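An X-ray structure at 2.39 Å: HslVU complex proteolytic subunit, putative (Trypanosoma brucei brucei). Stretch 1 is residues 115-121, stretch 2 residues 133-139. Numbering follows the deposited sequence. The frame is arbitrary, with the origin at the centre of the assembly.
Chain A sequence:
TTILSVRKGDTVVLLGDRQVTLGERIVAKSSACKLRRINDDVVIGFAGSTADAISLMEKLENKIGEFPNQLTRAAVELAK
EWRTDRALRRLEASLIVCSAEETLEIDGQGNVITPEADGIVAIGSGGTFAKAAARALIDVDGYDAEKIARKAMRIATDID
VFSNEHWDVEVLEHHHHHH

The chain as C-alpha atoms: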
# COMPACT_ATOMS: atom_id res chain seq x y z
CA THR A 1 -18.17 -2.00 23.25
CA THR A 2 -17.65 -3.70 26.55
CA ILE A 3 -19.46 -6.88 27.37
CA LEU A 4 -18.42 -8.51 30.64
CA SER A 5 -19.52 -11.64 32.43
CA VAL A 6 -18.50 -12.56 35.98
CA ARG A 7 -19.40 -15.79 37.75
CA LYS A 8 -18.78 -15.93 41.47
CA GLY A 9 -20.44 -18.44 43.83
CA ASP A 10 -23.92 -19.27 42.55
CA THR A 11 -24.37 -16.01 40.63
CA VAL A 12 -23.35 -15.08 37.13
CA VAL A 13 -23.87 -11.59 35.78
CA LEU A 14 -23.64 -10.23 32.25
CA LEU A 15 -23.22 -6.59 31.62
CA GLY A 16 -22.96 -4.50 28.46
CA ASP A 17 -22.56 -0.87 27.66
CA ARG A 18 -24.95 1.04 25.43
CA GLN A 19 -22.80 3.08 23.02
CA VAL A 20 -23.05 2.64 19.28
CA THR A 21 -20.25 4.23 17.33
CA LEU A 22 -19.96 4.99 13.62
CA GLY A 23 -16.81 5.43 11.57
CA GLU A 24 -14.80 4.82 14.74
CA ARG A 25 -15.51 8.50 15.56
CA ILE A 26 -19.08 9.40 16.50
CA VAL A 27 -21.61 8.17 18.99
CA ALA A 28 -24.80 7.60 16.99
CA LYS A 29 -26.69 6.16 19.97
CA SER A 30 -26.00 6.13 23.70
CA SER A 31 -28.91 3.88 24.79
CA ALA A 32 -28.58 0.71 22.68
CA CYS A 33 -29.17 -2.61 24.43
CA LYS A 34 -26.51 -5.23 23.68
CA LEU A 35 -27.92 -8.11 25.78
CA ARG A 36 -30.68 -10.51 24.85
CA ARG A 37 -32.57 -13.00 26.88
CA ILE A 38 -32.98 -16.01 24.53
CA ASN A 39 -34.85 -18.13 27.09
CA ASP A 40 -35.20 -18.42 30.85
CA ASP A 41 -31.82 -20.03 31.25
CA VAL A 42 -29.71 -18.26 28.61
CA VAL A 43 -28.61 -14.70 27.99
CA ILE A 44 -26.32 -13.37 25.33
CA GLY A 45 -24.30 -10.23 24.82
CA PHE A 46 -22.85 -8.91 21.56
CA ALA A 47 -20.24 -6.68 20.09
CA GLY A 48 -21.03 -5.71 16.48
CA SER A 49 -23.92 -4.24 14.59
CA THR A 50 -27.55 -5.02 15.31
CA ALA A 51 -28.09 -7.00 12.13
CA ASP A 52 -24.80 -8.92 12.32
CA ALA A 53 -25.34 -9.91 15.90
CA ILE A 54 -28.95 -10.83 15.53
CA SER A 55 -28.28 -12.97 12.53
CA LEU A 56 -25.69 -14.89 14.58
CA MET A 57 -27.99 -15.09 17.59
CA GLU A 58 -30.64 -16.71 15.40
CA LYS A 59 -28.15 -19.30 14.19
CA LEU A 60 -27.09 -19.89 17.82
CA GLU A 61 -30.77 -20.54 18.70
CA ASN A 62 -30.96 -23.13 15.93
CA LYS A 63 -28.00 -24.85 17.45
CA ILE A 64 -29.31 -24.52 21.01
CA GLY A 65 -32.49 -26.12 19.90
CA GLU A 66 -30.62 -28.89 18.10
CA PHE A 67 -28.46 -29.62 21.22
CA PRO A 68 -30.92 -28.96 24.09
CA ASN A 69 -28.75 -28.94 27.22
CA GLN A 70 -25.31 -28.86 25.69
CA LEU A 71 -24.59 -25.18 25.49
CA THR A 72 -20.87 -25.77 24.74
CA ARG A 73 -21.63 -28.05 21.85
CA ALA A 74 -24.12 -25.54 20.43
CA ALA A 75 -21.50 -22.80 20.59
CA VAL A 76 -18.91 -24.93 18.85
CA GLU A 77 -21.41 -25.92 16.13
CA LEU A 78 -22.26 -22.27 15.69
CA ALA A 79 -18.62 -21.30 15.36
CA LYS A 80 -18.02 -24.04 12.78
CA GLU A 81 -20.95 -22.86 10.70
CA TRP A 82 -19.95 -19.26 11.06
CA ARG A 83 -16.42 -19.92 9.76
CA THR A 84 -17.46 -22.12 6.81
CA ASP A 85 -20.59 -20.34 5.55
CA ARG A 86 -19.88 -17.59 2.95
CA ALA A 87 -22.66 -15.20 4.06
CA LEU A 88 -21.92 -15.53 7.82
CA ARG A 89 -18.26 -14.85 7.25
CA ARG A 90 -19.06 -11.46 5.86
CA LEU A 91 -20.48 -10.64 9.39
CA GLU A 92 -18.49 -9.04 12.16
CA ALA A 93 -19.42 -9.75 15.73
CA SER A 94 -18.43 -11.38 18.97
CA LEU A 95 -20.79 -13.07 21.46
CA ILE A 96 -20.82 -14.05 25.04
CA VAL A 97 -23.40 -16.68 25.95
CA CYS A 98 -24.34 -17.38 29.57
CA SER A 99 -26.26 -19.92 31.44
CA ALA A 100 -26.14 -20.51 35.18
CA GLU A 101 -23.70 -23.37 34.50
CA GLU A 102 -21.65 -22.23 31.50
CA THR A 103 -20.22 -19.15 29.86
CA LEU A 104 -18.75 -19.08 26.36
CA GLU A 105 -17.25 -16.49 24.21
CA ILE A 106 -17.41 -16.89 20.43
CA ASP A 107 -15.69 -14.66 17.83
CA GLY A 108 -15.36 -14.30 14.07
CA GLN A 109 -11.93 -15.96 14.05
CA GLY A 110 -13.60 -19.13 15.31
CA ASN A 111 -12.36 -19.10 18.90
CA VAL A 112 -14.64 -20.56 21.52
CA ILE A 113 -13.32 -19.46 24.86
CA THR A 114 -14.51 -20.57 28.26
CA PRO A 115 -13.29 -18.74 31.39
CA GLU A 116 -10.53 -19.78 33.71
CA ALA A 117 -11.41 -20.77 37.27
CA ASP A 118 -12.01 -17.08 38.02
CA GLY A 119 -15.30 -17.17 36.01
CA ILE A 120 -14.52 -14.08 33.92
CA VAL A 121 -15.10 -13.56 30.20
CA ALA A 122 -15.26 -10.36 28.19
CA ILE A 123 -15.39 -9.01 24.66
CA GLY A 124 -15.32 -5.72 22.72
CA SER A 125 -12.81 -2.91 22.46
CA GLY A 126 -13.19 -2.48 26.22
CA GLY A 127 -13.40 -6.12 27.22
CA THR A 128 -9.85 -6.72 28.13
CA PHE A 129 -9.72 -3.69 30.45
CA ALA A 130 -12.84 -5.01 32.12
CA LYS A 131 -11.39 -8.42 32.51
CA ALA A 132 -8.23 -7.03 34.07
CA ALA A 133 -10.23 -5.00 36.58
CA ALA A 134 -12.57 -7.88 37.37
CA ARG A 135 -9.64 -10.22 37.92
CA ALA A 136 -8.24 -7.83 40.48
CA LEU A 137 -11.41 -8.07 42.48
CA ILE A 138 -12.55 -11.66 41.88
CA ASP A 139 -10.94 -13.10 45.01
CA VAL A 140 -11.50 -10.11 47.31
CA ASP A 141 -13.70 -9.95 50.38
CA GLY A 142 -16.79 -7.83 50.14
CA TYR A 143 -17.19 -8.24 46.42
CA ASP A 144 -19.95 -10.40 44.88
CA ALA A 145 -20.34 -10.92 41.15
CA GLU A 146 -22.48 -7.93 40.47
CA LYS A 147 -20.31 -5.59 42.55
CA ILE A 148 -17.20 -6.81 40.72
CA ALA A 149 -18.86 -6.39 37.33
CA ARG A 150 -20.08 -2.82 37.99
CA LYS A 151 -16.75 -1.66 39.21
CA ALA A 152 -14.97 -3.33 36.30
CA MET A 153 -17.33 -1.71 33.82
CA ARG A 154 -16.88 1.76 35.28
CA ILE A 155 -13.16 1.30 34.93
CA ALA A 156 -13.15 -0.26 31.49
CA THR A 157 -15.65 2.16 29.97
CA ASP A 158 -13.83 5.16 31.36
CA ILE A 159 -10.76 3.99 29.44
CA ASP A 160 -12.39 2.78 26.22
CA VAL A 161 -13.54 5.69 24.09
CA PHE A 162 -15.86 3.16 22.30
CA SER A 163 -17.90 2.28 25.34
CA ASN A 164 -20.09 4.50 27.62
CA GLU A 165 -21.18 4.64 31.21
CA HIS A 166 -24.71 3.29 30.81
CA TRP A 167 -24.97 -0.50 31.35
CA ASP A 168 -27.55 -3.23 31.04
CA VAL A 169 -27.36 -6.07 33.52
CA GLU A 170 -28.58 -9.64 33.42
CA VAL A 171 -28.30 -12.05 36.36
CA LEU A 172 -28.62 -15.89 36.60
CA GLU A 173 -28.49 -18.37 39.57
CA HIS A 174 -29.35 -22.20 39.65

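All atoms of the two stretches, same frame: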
# COMPACT_ATOMS: atom_id res chain seq x y z
N PRO A 115 -14.13 -19.46 30.40
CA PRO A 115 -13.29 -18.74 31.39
C PRO A 115 -12.31 -19.64 32.08
O PRO A 115 -12.43 -20.85 32.05
CB PRO A 115 -14.32 -18.22 32.40
CG PRO A 115 -15.48 -19.13 32.26
CD PRO A 115 -15.53 -19.56 30.83
N GLU A 116 -11.34 -19.05 32.73
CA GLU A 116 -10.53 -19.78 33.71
C GLU A 116 -11.37 -20.04 34.99
O GLU A 116 -12.53 -19.70 35.07
CB GLU A 116 -9.26 -18.97 34.08
CG GLU A 116 -8.46 -18.37 32.91
CD GLU A 116 -7.91 -19.40 31.93
OE1 GLU A 116 -7.80 -20.61 32.27
OE2 GLU A 116 -7.60 -19.00 30.79
N ALA A 117 -10.73 -20.54 36.03
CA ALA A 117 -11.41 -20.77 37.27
C ALA A 117 -12.01 -19.47 37.85
O ALA A 117 -12.97 -19.52 38.60
CB ALA A 117 -10.47 -21.43 38.27
N ASP A 118 -11.46 -18.30 37.51
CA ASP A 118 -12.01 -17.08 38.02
C ASP A 118 -13.41 -16.70 37.48
O ASP A 118 -13.98 -15.74 37.93
CB ASP A 118 -11.02 -15.93 37.81
CG ASP A 118 -10.78 -15.62 36.33
OD1 ASP A 118 -11.66 -15.95 35.46
OD2 ASP A 118 -9.70 -15.08 36.03
N GLY A 119 -13.94 -17.43 36.51
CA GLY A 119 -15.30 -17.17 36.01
C GLY A 119 -15.49 -15.92 35.16
O GLY A 119 -16.61 -15.50 34.91
N ILE A 120 -14.42 -15.36 34.64
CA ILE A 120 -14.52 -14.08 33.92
C ILE A 120 -14.28 -14.22 32.42
O ILE A 120 -13.29 -14.79 31.98
CB ILE A 120 -13.49 -13.06 34.49
CG1 ILE A 120 -13.82 -12.75 35.92
CG2 ILE A 120 -13.44 -11.77 33.65
CD1 ILE A 120 -12.66 -12.11 36.65
N VAL A 121 -15.17 -13.61 31.65
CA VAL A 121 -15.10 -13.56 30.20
C VAL A 121 -15.54 -12.19 29.74
O VAL A 121 -16.42 -11.61 30.33
CB VAL A 121 -16.12 -14.56 29.58
CG1 VAL A 121 -16.12 -14.48 28.06
CG2 VAL A 121 -15.77 -15.98 29.96
N ALA A 133 -9.69 -5.55 35.35
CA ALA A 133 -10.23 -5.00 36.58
C ALA A 133 -10.99 -6.08 37.34
O ALA A 133 -10.86 -6.16 38.57
CB ALA A 133 -11.12 -3.80 36.29
N ALA A 134 -11.81 -6.87 36.67
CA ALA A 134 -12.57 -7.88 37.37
C ALA A 134 -11.66 -8.91 38.01
O ALA A 134 -11.93 -9.40 39.10
CB ALA A 134 -13.53 -8.59 36.44
N ARG A 135 -10.59 -9.28 37.32
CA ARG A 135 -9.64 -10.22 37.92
C ARG A 135 -9.02 -9.72 39.19
O ARG A 135 -8.59 -10.50 40.01
CB ARG A 135 -8.56 -10.61 36.92
CG ARG A 135 -9.08 -11.65 35.94
CD ARG A 135 -8.00 -12.17 35.01
NE ARG A 135 -8.53 -13.24 34.20
CZ ARG A 135 -7.96 -13.69 33.08
NH1 ARG A 135 -6.86 -13.14 32.60
NH2 ARG A 135 -8.54 -14.70 32.41
N ALA A 136 -8.88 -8.41 39.31
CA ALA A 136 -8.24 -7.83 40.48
C ALA A 136 -9.13 -7.97 41.67
O ALA A 136 -8.65 -8.04 42.79
CB ALA A 136 -7.92 -6.35 40.25
N LEU A 137 -10.44 -8.02 41.41
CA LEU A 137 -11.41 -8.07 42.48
C LEU A 137 -12.01 -9.46 42.74
O LEU A 137 -12.69 -9.63 43.73
CB LEU A 137 -12.57 -7.13 42.16
CG LEU A 137 -12.22 -5.65 42.09
CD1 LEU A 137 -13.36 -4.90 41.46
CD2 LEU A 137 -11.89 -5.07 43.43
N ILE A 138 -11.77 -10.44 41.85
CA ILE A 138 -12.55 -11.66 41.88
C ILE A 138 -12.45 -12.38 43.22
O ILE A 138 -13.42 -12.96 43.72
CB ILE A 138 -12.15 -12.61 40.70
CG1 ILE A 138 -13.15 -13.79 40.56
CG2 ILE A 138 -10.69 -13.11 40.82
CD1 ILE A 138 -14.57 -13.38 40.24
N ASP A 139 -11.25 -12.35 43.80
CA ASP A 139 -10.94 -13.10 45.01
C ASP A 139 -10.98 -12.17 46.24
O ASP A 139 -10.59 -12.59 47.29
CB ASP A 139 -9.55 -13.77 44.88
CG ASP A 139 -8.39 -12.74 44.56
OD1 ASP A 139 -8.57 -11.72 43.77
OD2 ASP A 139 -7.25 -12.96 45.12
O HOH W 1 -6.56 -16.61 30.61
O HOH W 2 -11.05 -16.20 32.73

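Stretch 1 makes a type I beta turn from Glu116 to Gly119, closed by a hydrogen bond from Gly119 N to Glu116 O (3.0 Å), and then enters a strand at Ile120. Gly119 has a positive phi of 73°, a conformation that favours glycine. Stretch 2 carries the last part of a helix, and its residues Ala134, Arg135 and Ile138 meet the turn and the strand.

Asp118 links the two parts of the contact. Its OD1 accepts a hydrogen bond from Ile120 N (2.9 Å), which ties the turn to the start of the strand, while its OD2 forms a salt bridge with Arg135 NE (2.8 Å). The hydrogen bond within that bridge is weak, with an N-H...O angle of 130°, though the opposite charges of the two groups still favour the pairing. The long arginine suits its place: its CA-to-CB bond points sideways, yet the extended chain brings the guanidinium to the turn. There a water accepts from both Glu116 N and Arg135 NH2 (2.9 Å each), and another joins Arg135 NH2 (3.3 Å) to Glu116 OE2 (2.6 Å).

Beside this polar cluster, Ile120 points toward the helix. Its CD1 packs against Ala134 CB at 3.6 Å and Ile138 CB at 4.1 Å; the small alanine leaves room for the methyl to lie close to the helix backbone, 3.6 Å from Ala134 C.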